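Side-chain contacts in BugD (Bordetella pertussis Tohama I, PDB 2F5X), which binds aspartic acid as a periplasmic solute receptor and probably delivers it to a tripartite tricarboxylate transporter-type uptake system: residues 82-87 with 240-245; 97-102 with 295-300; 190-195 with 235-240; 213-218 with 225-230; 267-272 with 279-284. One frame throughout, in Å; residues are numbered along the deposited sequence.

Interaction 1 of 5, residues 82-87 with 240-245; sequences AGFSTA and GMWAPK
The phenyl ring of Phe84 and the indole of Trp242 lie face to face: their planes are 13° apart and the centroid of the Phe84 ring is 4.0 Å from that of the Trp242 six-membered ring. Trp242 CZ2 sits over the centre of the phenyl face, 3.7 Å from Phe84 CD2, while Phe84 CE1 lies over the six-membered ring. The outer end of the phenyl slides toward the pyrrole side, so that Phe84 CZ comes 3.7 Å from Trp242 NE1. Tyr96 meets the Phe84 ring and Phe102 meets the indole, both at inclined angles, which makes the stack the middle of a buried aromatic cluster. In the fold this is a helix-on-sheet contact of one lobe of the periplasmic binding protein: the short helix 83-86 follows strand 76-81, and strand 236-244 runs antiparallel to that same strand. With CG anti to the backbone nitrogen (chi1 -176°), Phe84 reaches from its helix toward the strand. Large flat side chains suit the place because their broad faces give extensive apolar contact between the short helix and the strand. Ser85 OG donates to Ala82 O at 2.7 Å, in the carbonyl plane on a lone pair, and Ser85 N shares that oxygen.

Interaction 2 of 5, residues 97-102 with 295-300; sequences EPYTSF and QQVPQW
Glu97 OE2 accepts from the backbone amide of Tyr99 and, weakly, from that of Thr100, and so holds the turn from which Tyr99 reaches Val297. The bond from Tyr99 N to Glu97 OE2 is 2.9 Å long and is received nearly along the C-O axis. Tyr99 and Val297 approach from opposite directions, and the hydroxyl oxygen meets the side of the valine, with Tyr99 OH 3.2 Å from Val297 CB and 3.4 Å from Val297 CG1. The ring of Tyr99 lies over Pro98 CG, which covers one face, and Pro98 CB adds a looser contact with Val297 CG2 at 4.3 Å. A branched, compact valine suits the buried side of the helix, whereas the long tyrosine spans the distance, its ring against Pro98 and its OH end against Val297. Pro298, whose missing N-H kinks the helix, brings CD to 4.0 Å from Tyr99 OH. This is loop-to-helix packing: the turn leading into strand 102-117 rests on the C-terminal helix 286-306 of the binding-protein fold.

Interaction 3 of 5, residues 190-195 with 235-240; sequences CDQTTN and VGIWHG
Gln192 belongs to the aspartic acid pocket of this periplasmic binding protein and stands at the N-cap position, where strand 188-192 gives way to helix 193-201. Its OE1 accepts a hydrogen bond from the amino nitrogen of the bound aspartic acid, while the other end of the amide faces strand 236-244. Gln192 NE2 lies 3.5 Å from Ile237 CG2 and 3.3 Å from His239 CE1, close to the plane of the imidazole at its edge. The amide and ring planes are 46° apart. The glutamine chain is extended beyond CG (chi2 158°), which carries the amide across to the strand. Ile237 crosses it at about a right angle and supplies an apolar wall, with CG2 3.8 Å from Gln192 CD. Glutamine fits here because it can lay its amide against isoleucine while offering its carbonyl to the ligand. His239 ND1 donates to Ile237 O at 3.1 Å; the oxygen is in the ring plane, but ND1 lies above the carbonyl plane, not on a lone pair. Ile237 is the centre of an inverse gamma turn. His239 NE2 is hydrogen-bonded to Thr31 OG1. Around the contact, Pro30 of helix 30-46 and Ala150 of helix 150-162 touch Gln192, and strand 102-117 pairs with both strands.

Interaction 4 of 5, residues 213-218 with 225-230; sequences LKRVPT and MDESGY
Neither segment is regular: residues 213-218 run as a loop, and residues 225-230 include a type I beta turn from Asp226 to Gly229. Arg215 and Glu227 join them through a bidentate, side-on salt bridge. Arg215 NE donates to Glu227 OE2 at 3.0 Å, and Arg215 NH2 donates to Glu227 OE1, also at 3.0 Å and nearly straight (168°). Both oxygens lie near the guanidinium plane, but the carboxylate is turned 51° from it: OE2 is approached on its syn side, OE1 from above the carboxylate plane. The arginine is extended from CG to NE, which carries the guanidinium out to Glu227; the two side chains cross at about a right angle. Glu227 CG lies between the backbone nitrogen and the carbonyl carbon (chi1 84°), which swings the carboxylate toward the loop. The pair links two parts of the long excursion between strands 206-210 and 236-244. Long charged side chains suit such an exposed position, where they can span the gap. Arg215 NH1 bonds to Pro220 O within the intervening loop, so three nitrogens have partners, which would restrain the guanidinium. A water adds a second connection, donating to Leu213 O at 2.7 Å and weakly to Asp226 OD2.

Interaction 5 of 5, residues 267-272 with 279-284; sequences KFQERM and VLTNEA
From CB outward, Val279 packs on three residues of helix 266-274. Its CB faces the amide end of Gln269, with Val279 CB 3.8 Å from Gln269 CD. Both methyls lie near Gln269 and Phe268: CG1, anti to the backbone nitrogen (chi1 -179°), reaches the edge of the aromatic ring, with Val279 CG1 4.0 Å from Phe268 CE2, and CG2 is hardly farther from the same atom. Of the two, CG2 alone also reaches the selenomethionine Met272, where Val279 CG2 is 3.7 Å from Met272 CB. A small branched side chain suits this position, as it packs against three residues of one helical face. Met272 CG also covers one face of Phe268, offset toward the rim, so the ring is packed at both face and edge. Gln269 extends past the valine toward Thr281, at the partly exposed margin. Phe268 and Met272 turn inward to Val109 of strand 102-117, and Phe268 also meets helix 30-46. Helix 249-263 closes on Val279 through Leu263, while strand 278-279 pairs with strand 102-117 just before the chain leads to helix 286-306.

In the fold
Interactions 1 and 3 are buried and share strand 236-244: its later part stacks an aromatic on helix 83-86, whereas its earlier part faces the ligand-binding glutamine, giving an aromatic stack at one end and contact with a pocket residue at the other. Interaction 2, partly buried, lies beside interaction 1, where the backbone of Lys245 probably hydrogen-bonds to Ser101, and its helix reaches interaction 3 through Gln296 and Trp238. Interaction 4, at the surface, relies on charge and water and sits about 27 Å, centre to centre, from interaction 1. Interaction 5 is partly buried, joining helix 266-274 to the end of strand 278-279 by apolar packing, about 14 Å from interaction 3, centre to centre.

Interaction 1 of 5, residues 82-87 with 240-245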
# COMPACT_ATOMS: atom_id res chain seq x y z
N ALA A 82 -4.16 -0.81 -2.76
CA ALA A 82 -4.56 -0.27 -4.07
C ALA A 82 -3.77 -0.83 -5.26
O ALA A 82 -4.23 -0.76 -6.40
CB ALA A 82 -4.47 1.27 -4.06
N GLY A 83 -2.59 -1.39 -4.99
CA GLY A 83 -1.82 -2.08 -6.02
C GLY A 83 -2.61 -3.20 -6.67
O GLY A 83 -2.36 -3.56 -7.82
N PHE A 84 -3.57 -3.76 -5.92
CA PHE A 84 -4.53 -4.72 -6.47
C PHE A 84 -5.19 -4.15 -7.72
O PHE A 84 -5.45 -4.89 -8.67
CB PHE A 84 -5.61 -5.00 -5.41
CG PHE A 84 -6.63 -6.03 -5.79
CD1 PHE A 84 -6.50 -7.35 -5.35
CD2 PHE A 84 -7.75 -5.68 -6.54
CE1 PHE A 84 -7.47 -8.31 -5.67
CE2 PHE A 84 -8.72 -6.63 -6.88
CZ PHE A 84 -8.59 -7.94 -6.44
N SER A 85 -5.45 -2.85 -7.71
CA SER A 85 -6.13 -2.16 -8.80
C SER A 85 -5.20 -1.58 -9.88
O SER A 85 -5.66 -1.29 -10.99
CB SER A 85 -7.08 -1.07 -8.27
OG SER A 85 -6.39 0.07 -7.78
N THR A 86 -3.91 -1.41 -9.57
CA THR A 86 -2.98 -0.93 -10.60
C THR A 86 -2.41 -2.06 -11.45
O THR A 86 -2.23 -1.89 -12.65
CB THR A 86 -1.79 -0.12 -9.99
OG1 THR A 86 -1.05 -0.95 -9.09
CG2 THR A 86 -2.30 1.06 -9.15
N ALA A 87 -2.14 -3.20 -10.81
CA ALA A 87 -1.49 -4.32 -11.51
C ALA A 87 -2.17 -4.76 -12.81
O ALA A 87 -1.47 -5.07 -13.78
CB ALA A 87 -1.28 -5.52 -10.55
N GLY A 240 -7.76 -3.54 1.19
CA GLY A 240 -8.94 -4.39 1.22
C GLY A 240 -8.61 -5.79 1.71
O GLY A 240 -7.45 -6.18 1.78
N MSE A 241 -9.66 -6.54 2.04
CA MSE A 241 -9.52 -7.93 2.43
C MSE A 241 -10.41 -8.75 1.51
O MSE A 241 -11.56 -8.38 1.29
CB MSE A 241 -9.92 -8.12 3.90
CG MSE A 241 -9.87 -9.57 4.35
SE MSE A 241 -10.33 -9.70 6.21
CE MSE A 241 -8.84 -8.90 6.91
N TRP A 242 -9.87 -9.84 0.97
CA TRP A 242 -10.59 -10.70 0.03
C TRP A 242 -10.43 -12.17 0.40
O TRP A 242 -9.42 -12.57 1.00
CB TRP A 242 -10.00 -10.55 -1.37
CG TRP A 242 -10.17 -9.24 -2.11
CD1 TRP A 242 -11.12 -8.96 -3.06
CD2 TRP A 242 -9.32 -8.10 -2.06
NE1 TRP A 242 -10.93 -7.70 -3.58
CE2 TRP A 242 -9.82 -7.15 -2.99
CE3 TRP A 242 -8.17 -7.76 -1.32
CZ2 TRP A 242 -9.23 -5.89 -3.19
CZ3 TRP A 242 -7.58 -6.51 -1.52
CH2 TRP A 242 -8.12 -5.59 -2.44
N ALA A 243 -11.40 -12.99 -0.00
CA ALA A 243 -11.29 -14.45 0.03
C ALA A 243 -11.31 -14.96 -1.41
O ALA A 243 -11.76 -14.24 -2.30
CB ALA A 243 -12.46 -15.05 0.84
N PRO A 244 -10.87 -16.19 -1.68
CA PRO A 244 -10.92 -16.70 -3.06
C PRO A 244 -12.35 -16.84 -3.57
O PRO A 244 -13.26 -17.08 -2.77
CB PRO A 244 -10.29 -18.10 -2.95
CG PRO A 244 -9.47 -18.04 -1.69
CD PRO A 244 -10.26 -17.17 -0.76
N LYS A 245 -12.55 -16.68 -4.88
CA LYS A 245 -13.85 -16.95 -5.49
C LYS A 245 -14.41 -18.29 -5.04
O LYS A 245 -13.69 -19.29 -5.02
CB LYS A 245 -13.75 -16.94 -7.02
CG LYS A 245 -15.09 -17.19 -7.72
CD LYS A 245 -14.92 -17.23 -9.23
CE LYS A 245 -16.16 -17.82 -9.91
NZ LYS A 245 -17.41 -17.04 -9.65

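Interaction 2 of 5, residues 97-102 with 295-300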
# COMPACT_ATOMS: atom_id res chain seq x y z
N GLU A 97 -7.95 -11.90 -11.86
CA GLU A 97 -8.95 -11.07 -12.49
C GLU A 97 -9.51 -10.20 -11.35
O GLU A 97 -10.09 -10.72 -10.40
CB GLU A 97 -10.03 -11.97 -13.11
CG GLU A 97 -10.63 -11.46 -14.42
CD GLU A 97 -11.78 -10.51 -14.21
OE1 GLU A 97 -12.65 -10.43 -15.11
OE2 GLU A 97 -11.84 -9.82 -13.17
N PRO A 98 -9.31 -8.88 -11.41
CA PRO A 98 -9.60 -8.03 -10.23
C PRO A 98 -11.08 -8.03 -9.82
O PRO A 98 -11.40 -7.84 -8.63
CB PRO A 98 -9.13 -6.64 -10.67
CG PRO A 98 -9.24 -6.68 -12.16
CD PRO A 98 -8.81 -8.07 -12.54
N TYR A 99 -11.97 -8.24 -10.78
CA TYR A 99 -13.41 -8.20 -10.48
C TYR A 99 -14.01 -9.56 -10.14
O TYR A 99 -15.11 -9.61 -9.57
CB TYR A 99 -14.18 -7.61 -11.66
CG TYR A 99 -13.59 -6.33 -12.21
CD1 TYR A 99 -13.47 -5.18 -11.41
CD2 TYR A 99 -13.14 -6.26 -13.53
CE1 TYR A 99 -12.92 -4.00 -11.94
CE2 TYR A 99 -12.60 -5.10 -14.06
CZ TYR A 99 -12.50 -3.97 -13.26
OH TYR A 99 -11.97 -2.81 -13.80
N THR A 100 -13.33 -10.64 -10.49
CA THR A 100 -13.93 -11.98 -10.34
C THR A 100 -13.12 -13.03 -9.59
O THR A 100 -13.68 -14.04 -9.18
CB THR A 100 -14.35 -12.59 -11.70
OG1 THR A 100 -13.18 -12.76 -12.52
CG2 THR A 100 -15.27 -11.65 -12.47
N SER A 101 -11.81 -12.82 -9.42
CA SER A 101 -10.99 -13.86 -8.80
C SER A 101 -11.29 -14.10 -7.31
O SER A 101 -10.90 -15.13 -6.76
CB SER A 101 -9.50 -13.56 -8.98
OG SER A 101 -9.12 -13.85 -10.30
N PHE A 102 -12.00 -13.15 -6.70
CA PHE A 102 -12.20 -13.15 -5.25
C PHE A 102 -13.64 -12.89 -4.85
O PHE A 102 -14.42 -12.33 -5.63
CB PHE A 102 -11.34 -12.05 -4.61
CG PHE A 102 -9.87 -12.22 -4.85
CD1 PHE A 102 -9.09 -13.00 -4.01
CD2 PHE A 102 -9.27 -11.59 -5.94
CE1 PHE A 102 -7.71 -13.16 -4.25
CE2 PHE A 102 -7.91 -11.73 -6.17
CZ PHE A 102 -7.13 -12.53 -5.33
N GLN A 295 -14.13 1.36 -9.45
CA GLN A 295 -13.76 2.75 -9.75
C GLN A 295 -12.26 2.88 -10.00
O GLN A 295 -11.83 3.61 -10.90
CB GLN A 295 -14.19 3.67 -8.60
CG GLN A 295 -14.04 5.17 -8.90
CD GLN A 295 -12.60 5.67 -8.76
OE1 GLN A 295 -11.83 5.12 -7.96
NE2 GLN A 295 -12.25 6.69 -9.52
N GLN A 296 -11.47 2.15 -9.23
CA GLN A 296 -10.02 2.36 -9.21
C GLN A 296 -9.26 1.81 -10.41
O GLN A 296 -8.32 2.45 -10.90
CB GLN A 296 -9.41 1.83 -7.91
CG GLN A 296 -9.73 2.72 -6.71
CD GLN A 296 -8.75 3.87 -6.58
OE1 GLN A 296 -7.64 3.68 -6.08
NE2 GLN A 296 -9.15 5.06 -7.02
N VAL A 297 -9.65 0.63 -10.88
CA VAL A 297 -8.94 0.02 -12.01
C VAL A 297 -8.93 0.97 -13.23
O VAL A 297 -7.85 1.28 -13.74
CB VAL A 297 -9.43 -1.42 -12.35
CG1 VAL A 297 -8.72 -1.95 -13.59
CG2 VAL A 297 -9.17 -2.37 -11.16
N PRO A 298 -10.09 1.46 -13.69
CA PRO A 298 -10.08 2.39 -14.83
C PRO A 298 -9.37 3.71 -14.51
O PRO A 298 -8.74 4.30 -15.41
CB PRO A 298 -11.57 2.63 -15.12
CG PRO A 298 -12.29 1.54 -14.41
CD PRO A 298 -11.46 1.16 -13.24
N GLN A 299 -9.43 4.17 -13.25
CA GLN A 299 -8.75 5.42 -12.91
C GLN A 299 -7.24 5.30 -13.12
O GLN A 299 -6.62 6.13 -13.82
CB GLN A 299 -9.04 5.85 -11.48
CG GLN A 299 -8.33 7.14 -11.08
CD GLN A 299 -8.49 7.46 -9.61
OE1 GLN A 299 -9.61 7.67 -9.15
NE2 GLN A 299 -7.39 7.49 -8.89
N TRP A 300 -6.63 4.28 -12.54
CA TRP A 300 -5.19 4.09 -12.72
C TRP A 300 -4.82 3.71 -14.15
O TRP A 300 -3.75 4.07 -14.63
CB TRP A 300 -4.63 3.10 -11.70
CG TRP A 300 -4.92 3.51 -10.28
CD1 TRP A 300 -5.60 2.78 -9.33
CD2 TRP A 300 -4.57 4.75 -9.65
NE1 TRP A 300 -5.67 3.49 -8.16
CE2 TRP A 300 -5.05 4.70 -8.32
CE3 TRP A 300 -3.89 5.91 -10.07
CZ2 TRP A 300 -4.87 5.75 -7.41
CZ3 TRP A 300 -3.71 6.96 -9.16
CH2 TRP A 300 -4.21 6.87 -7.84

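Interaction 3 of 5, residues 190-195 with 235-240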
# COMPACT_ATOMS: atom_id res chain seq x y z
N CYS A 190 9.06 7.01 -2.40
CA CYS A 190 7.74 7.35 -1.89
C CYS A 190 7.19 6.14 -1.18
O CYS A 190 7.17 5.06 -1.76
CB CYS A 190 6.80 7.72 -3.03
SG CYS A 190 5.22 8.47 -2.53
N ASP A 191 6.76 6.31 0.06
CA ASP A 191 6.38 5.14 0.89
C ASP A 191 5.26 5.55 1.86
O ASP A 191 5.04 6.75 2.10
CB ASP A 191 7.65 4.60 1.57
CG ASP A 191 7.45 3.31 2.36
OD1 ASP A 191 6.45 2.56 2.19
OD2 ASP A 191 8.32 2.94 3.17
N GLN A 192 4.53 4.57 2.37
CA GLN A 192 3.37 4.83 3.23
C GLN A 192 3.77 5.21 4.64
O GLN A 192 4.79 4.73 5.13
CB GLN A 192 2.48 3.60 3.27
CG GLN A 192 1.85 3.27 1.92
CD GLN A 192 1.44 1.82 1.87
OE1 GLN A 192 2.11 0.99 1.24
NE2 GLN A 192 0.37 1.50 2.55
N THR A 193 2.96 6.07 5.28
CA THR A 193 3.24 6.50 6.66
C THR A 193 3.27 5.36 7.68
O THR A 193 3.90 5.49 8.73
CB THR A 193 2.26 7.61 7.12
OG1 THR A 193 0.91 7.14 7.02
CG2 THR A 193 2.33 8.82 6.19
N THR A 194 2.62 4.24 7.38
CA THR A 194 2.69 3.06 8.25
C THR A 194 4.08 2.44 8.24
O THR A 194 4.39 1.59 9.09
CB THR A 194 1.68 2.00 7.79
OG1 THR A 194 1.71 1.95 6.36
CG2 THR A 194 0.25 2.41 8.16
N ASN A 195 4.92 2.85 7.28
CA ASN A 195 6.33 2.45 7.27
C ASN A 195 7.32 3.58 7.54
O ASN A 195 8.44 3.32 8.04
CB ASN A 195 6.68 1.74 5.95
CG ASN A 195 7.96 0.93 6.05
OD1 ASN A 195 8.14 0.13 6.98
ND2 ASN A 195 8.87 1.13 5.09
N VAL A 235 -2.48 10.65 -3.59
CA VAL A 235 -2.42 9.19 -3.51
C VAL A 235 -2.79 8.75 -2.11
O VAL A 235 -2.10 9.08 -1.14
CB VAL A 235 -0.99 8.62 -3.77
CG1 VAL A 235 -1.05 7.09 -3.89
CG2 VAL A 235 -0.37 9.22 -5.01
N GLY A 236 -3.89 8.00 -2.02
CA GLY A 236 -4.28 7.34 -0.78
C GLY A 236 -4.30 5.85 -1.00
O GLY A 236 -5.03 5.33 -1.86
N ILE A 237 -3.48 5.13 -0.22
CA ILE A 237 -3.35 3.70 -0.42
C ILE A 237 -4.40 2.97 0.42
O ILE A 237 -4.15 2.64 1.59
CB ILE A 237 -1.90 3.25 -0.13
CG1 ILE A 237 -0.93 3.98 -1.08
CG2 ILE A 237 -1.74 1.72 -0.27
CD1 ILE A 237 -1.17 3.78 -2.58
N TRP A 238 -5.57 2.78 -0.16
CA TRP A 238 -6.60 2.00 0.50
C TRP A 238 -6.17 0.54 0.52
O TRP A 238 -5.38 0.10 -0.33
CB TRP A 238 -7.97 2.15 -0.19
CG TRP A 238 -7.95 1.84 -1.67
CD1 TRP A 238 -7.76 2.73 -2.69
CD2 TRP A 238 -8.13 0.56 -2.28
NE1 TRP A 238 -7.81 2.07 -3.90
CE2 TRP A 238 -8.05 0.74 -3.68
CE3 TRP A 238 -8.37 -0.74 -1.78
CZ2 TRP A 238 -8.19 -0.32 -4.59
CZ3 TRP A 238 -8.52 -1.80 -2.69
CH2 TRP A 238 -8.41 -1.58 -4.07
N HIS A 239 -6.65 -0.18 1.52
CA HIS A 239 -6.38 -1.61 1.70
C HIS A 239 -7.72 -2.34 1.76
O HIS A 239 -8.70 -1.82 2.32
CB HIS A 239 -5.65 -1.86 3.02
CG HIS A 239 -4.18 -1.52 3.00
ND1 HIS A 239 -3.69 -0.27 2.70
CD2 HIS A 239 -3.10 -2.28 3.30
CE1 HIS A 239 -2.38 -0.27 2.79
NE2 HIS A 239 -1.99 -1.48 3.15
N GLY A 240 -7.76 -3.54 1.19
CA GLY A 240 -8.94 -4.39 1.22
C GLY A 240 -8.61 -5.79 1.71
O GLY A 240 -7.45 -6.18 1.78

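Interaction 4 of 5, residues 213-218 with 225-230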
# COMPACT_ATOMS: atom_id res chain seq x y z
N LEU A 213 -4.63 15.04 0.42
CA LEU A 213 -5.25 16.30 0.00
C LEU A 213 -5.04 17.39 1.06
O LEU A 213 -4.89 18.57 0.75
CB LEU A 213 -6.75 16.09 -0.28
CG LEU A 213 -7.68 17.26 -0.66
CD1 LEU A 213 -7.46 17.68 -2.11
CD2 LEU A 213 -9.14 16.88 -0.44
N LYS A 214 -5.01 16.97 2.32
CA LYS A 214 -4.70 17.86 3.42
C LYS A 214 -3.49 17.28 4.12
O LYS A 214 -3.16 16.11 3.92
CB LYS A 214 -5.89 17.96 4.38
CG LYS A 214 -7.04 18.81 3.85
CD LYS A 214 -8.06 17.96 3.09
CE LYS A 214 -9.39 18.68 2.90
NZ LYS A 214 -9.33 19.72 1.83
N ARG A 215 -2.82 18.09 4.93
CA ARG A 215 -1.63 17.61 5.63
C ARG A 215 -1.95 16.45 6.57
O ARG A 215 -3.08 16.33 7.07
CB ARG A 215 -0.94 18.74 6.39
CG ARG A 215 -0.16 19.68 5.48
CD ARG A 215 0.69 20.69 6.22
NE ARG A 215 1.29 21.66 5.31
CZ ARG A 215 2.39 22.36 5.57
NH1 ARG A 215 3.04 22.19 6.72
NH2 ARG A 215 2.84 23.24 4.69
N VAL A 216 -0.96 15.58 6.75
CA VAL A 216 -1.05 14.46 7.67
C VAL A 216 -0.81 15.00 9.08
O VAL A 216 0.27 15.50 9.37
CB VAL A 216 0.00 13.37 7.28
CG1 VAL A 216 0.07 12.24 8.31
CG2 VAL A 216 -0.29 12.82 5.88
N PRO A 217 -1.83 14.96 9.94
CA PRO A 217 -1.77 15.58 11.27
C PRO A 217 -0.61 15.10 12.15
O PRO A 217 -0.09 15.89 12.94
CB PRO A 217 -3.11 15.21 11.91
CG PRO A 217 -4.00 14.87 10.79
CD PRO A 217 -3.14 14.32 9.69
N THR A 218 -0.20 13.84 11.99
CA THR A 218 0.95 13.31 12.73
C THR A 218 2.29 13.75 12.13
O THR A 218 3.34 13.56 12.75
CB THR A 218 0.90 11.78 12.78
OG1 THR A 218 0.62 11.27 11.46
CG2 THR A 218 -0.27 11.31 13.63
N MSE A 225 1.80 17.55 -1.74
CA MSE A 225 2.27 17.78 -3.10
C MSE A 225 1.35 18.80 -3.78
O MSE A 225 1.80 19.66 -4.54
CB MSE A 225 2.35 16.47 -3.87
CG MSE A 225 3.47 15.56 -3.40
SE MSE A 225 5.23 16.30 -3.83
CE MSE A 225 5.33 15.80 -5.70
N ASP A 226 0.05 18.70 -3.49
CA ASP A 226 -0.95 19.62 -4.05
C ASP A 226 -0.62 21.09 -3.73
O ASP A 226 -0.65 21.94 -4.62
CB ASP A 226 -2.35 19.22 -3.56
CG ASP A 226 -3.44 20.11 -4.11
OD1 ASP A 226 -3.71 20.06 -5.33
OD2 ASP A 226 -4.12 20.86 -3.38
N GLU A 227 -0.29 21.37 -2.47
CA GLU A 227 0.03 22.75 -2.06
C GLU A 227 1.43 23.18 -2.52
O GLU A 227 1.76 24.37 -2.50
CB GLU A 227 -0.13 22.93 -0.54
CG GLU A 227 1.08 22.51 0.29
CD GLU A 227 0.85 22.66 1.79
OE1 GLU A 227 1.04 23.78 2.31
OE2 GLU A 227 0.49 21.66 2.44
N SER A 228 2.24 22.20 -2.91
CA SER A 228 3.59 22.46 -3.39
C SER A 228 3.66 22.75 -4.89
O SER A 228 4.75 22.94 -5.44
CB SER A 228 4.52 21.30 -2.99
OG SER A 228 4.45 21.08 -1.59
N GLY A 229 2.49 22.81 -5.54
CA GLY A 229 2.42 23.15 -6.95
C GLY A 229 2.04 22.01 -7.89
O GLY A 229 1.83 22.23 -9.09
N TYR A 230 1.95 20.80 -7.34
CA TYR A 230 1.61 19.60 -8.12
C TYR A 230 0.12 19.31 -8.00
O TYR A 230 -0.31 18.44 -7.25
CB TYR A 230 2.49 18.41 -7.69
CG TYR A 230 3.97 18.73 -7.74
CD1 TYR A 230 4.69 18.62 -8.94
CD2 TYR A 230 4.65 19.18 -6.61
CE1 TYR A 230 6.05 18.95 -9.00
CE2 TYR A 230 6.01 19.51 -6.67
CZ TYR A 230 6.70 19.38 -7.86
OH TYR A 230 8.03 19.71 -7.91
O HOH W 1 -3.24 20.56 -0.18

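Interaction 5 of 5, residues 267-272 with 279-284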
# COMPACT_ATOMS: atom_id res chain seq x y z
N LYS A 267 -7.51 -0.62 20.20
CA LYS A 267 -6.06 -0.84 20.08
C LYS A 267 -5.62 -0.73 18.62
O LYS A 267 -4.63 -0.05 18.30
CB LYS A 267 -5.65 -2.20 20.66
CG LYS A 267 -4.14 -2.41 20.68
CD LYS A 267 -3.75 -3.78 21.25
CE LYS A 267 -2.25 -4.00 21.14
NZ LYS A 267 -1.81 -5.22 21.88
N PHE A 268 -6.36 -1.40 17.75
CA PHE A 268 -6.08 -1.31 16.32
C PHE A 268 -6.14 0.14 15.85
O PHE A 268 -5.21 0.63 15.19
CB PHE A 268 -7.04 -2.19 15.52
CG PHE A 268 -6.87 -2.08 14.03
CD1 PHE A 268 -5.77 -2.66 13.40
CD2 PHE A 268 -7.78 -1.36 13.26
CE1 PHE A 268 -5.59 -2.55 12.02
CE2 PHE A 268 -7.61 -1.24 11.89
CZ PHE A 268 -6.50 -1.83 11.27
N GLN A 269 -7.22 0.84 16.19
CA GLN A 269 -7.39 2.24 15.76
C GLN A 269 -6.32 3.19 16.30
O GLN A 269 -5.89 4.10 15.57
CB GLN A 269 -8.81 2.74 16.09
CG GLN A 269 -9.89 2.07 15.22
CD GLN A 269 -10.79 3.06 14.47
OE1 GLN A 269 -11.85 2.67 13.94
NE2 GLN A 269 -10.37 4.32 14.40
N GLU A 270 -5.87 2.98 17.54
CA GLU A 270 -4.79 3.79 18.10
C GLU A 270 -3.50 3.61 17.31
O GLU A 270 -2.83 4.60 16.97
CB GLU A 270 -4.54 3.46 19.58
CG GLU A 270 -3.51 4.36 20.26
CD GLU A 270 -3.70 5.85 20.00
OE1 GLU A 270 -4.85 6.35 20.03
OE2 GLU A 270 -2.68 6.54 19.76
N ARG A 271 -3.16 2.36 17.00
CA ARG A 271 -1.95 2.08 16.23
C ARG A 271 -2.04 2.69 14.84
O ARG A 271 -1.09 3.30 14.36
CB ARG A 271 -1.64 0.58 16.16
CG ARG A 271 -0.32 0.26 15.41
CD ARG A 271 0.94 0.78 16.10
NE ARG A 271 2.17 0.36 15.42
CZ ARG A 271 3.31 1.06 15.41
NH1 ARG A 271 3.39 2.23 16.03
NH2 ARG A 271 4.36 0.60 14.76
N MSE A 272 -3.20 2.54 14.20
CA MSE A 272 -3.41 3.14 12.88
C MSE A 272 -3.30 4.66 12.92
O MSE A 272 -2.63 5.27 12.06
CB MSE A 272 -4.75 2.71 12.26
CG MSE A 272 -4.82 1.21 11.90
SE MSE A 272 -3.38 0.55 10.72
CE MSE A 272 -2.21 -0.30 12.09
N VAL A 279 -8.85 4.63 9.34
CA VAL A 279 -9.54 3.35 9.41
C VAL A 279 -10.90 3.50 8.73
O VAL A 279 -11.65 4.44 9.02
CB VAL A 279 -9.72 2.86 10.88
CG1 VAL A 279 -10.42 1.50 10.91
CG2 VAL A 279 -8.36 2.76 11.58
N LEU A 280 -11.19 2.59 7.80
CA LEU A 280 -12.41 2.66 6.99
C LEU A 280 -13.52 1.84 7.65
O LEU A 280 -14.10 0.93 7.05
CB LEU A 280 -12.12 2.21 5.55
CG LEU A 280 -11.04 3.06 4.85
CD1 LEU A 280 -10.73 2.55 3.45
CD2 LEU A 280 -11.45 4.54 4.80
N THR A 281 -13.83 2.22 8.89
CA THR A 281 -14.62 1.41 9.81
C THR A 281 -16.00 1.03 9.28
O THR A 281 -16.46 -0.10 9.48
CB THR A 281 -14.78 2.19 11.12
OG1 THR A 281 -13.53 2.82 11.45
CG2 THR A 281 -15.02 1.23 12.28
N ASN A 282 -16.63 1.97 8.58
CA ASN A 282 -17.99 1.77 8.09
C ASN A 282 -18.04 1.29 6.64
O ASN A 282 -19.12 1.23 6.03
CB ASN A 282 -18.81 3.05 8.26
CG ASN A 282 -20.30 2.80 8.14
OD1 ASN A 282 -20.82 1.85 8.73
ND2 ASN A 282 -20.99 3.62 7.36
N GLU A 283 -16.88 0.93 6.10
CA GLU A 283 -16.78 0.46 4.72
C GLU A 283 -16.22 -0.96 4.64
O GLU A 283 -15.78 -1.40 3.57
CB GLU A 283 -15.93 1.43 3.89
CG GLU A 283 -16.58 2.80 3.73
CD GLU A 283 -16.31 3.71 4.90
OE1 GLU A 283 -15.20 3.62 5.48
OE2 GLU A 283 -17.19 4.52 5.25
N ALA A 284 -16.28 -1.68 5.76
CA ALA A 284 -15.83 -3.07 5.81
C ALA A 284 -16.97 -4.02 5.41
O ALA A 284 -17.47 -4.81 6.21
CB ALA A 284 -15.28 -3.41 7.21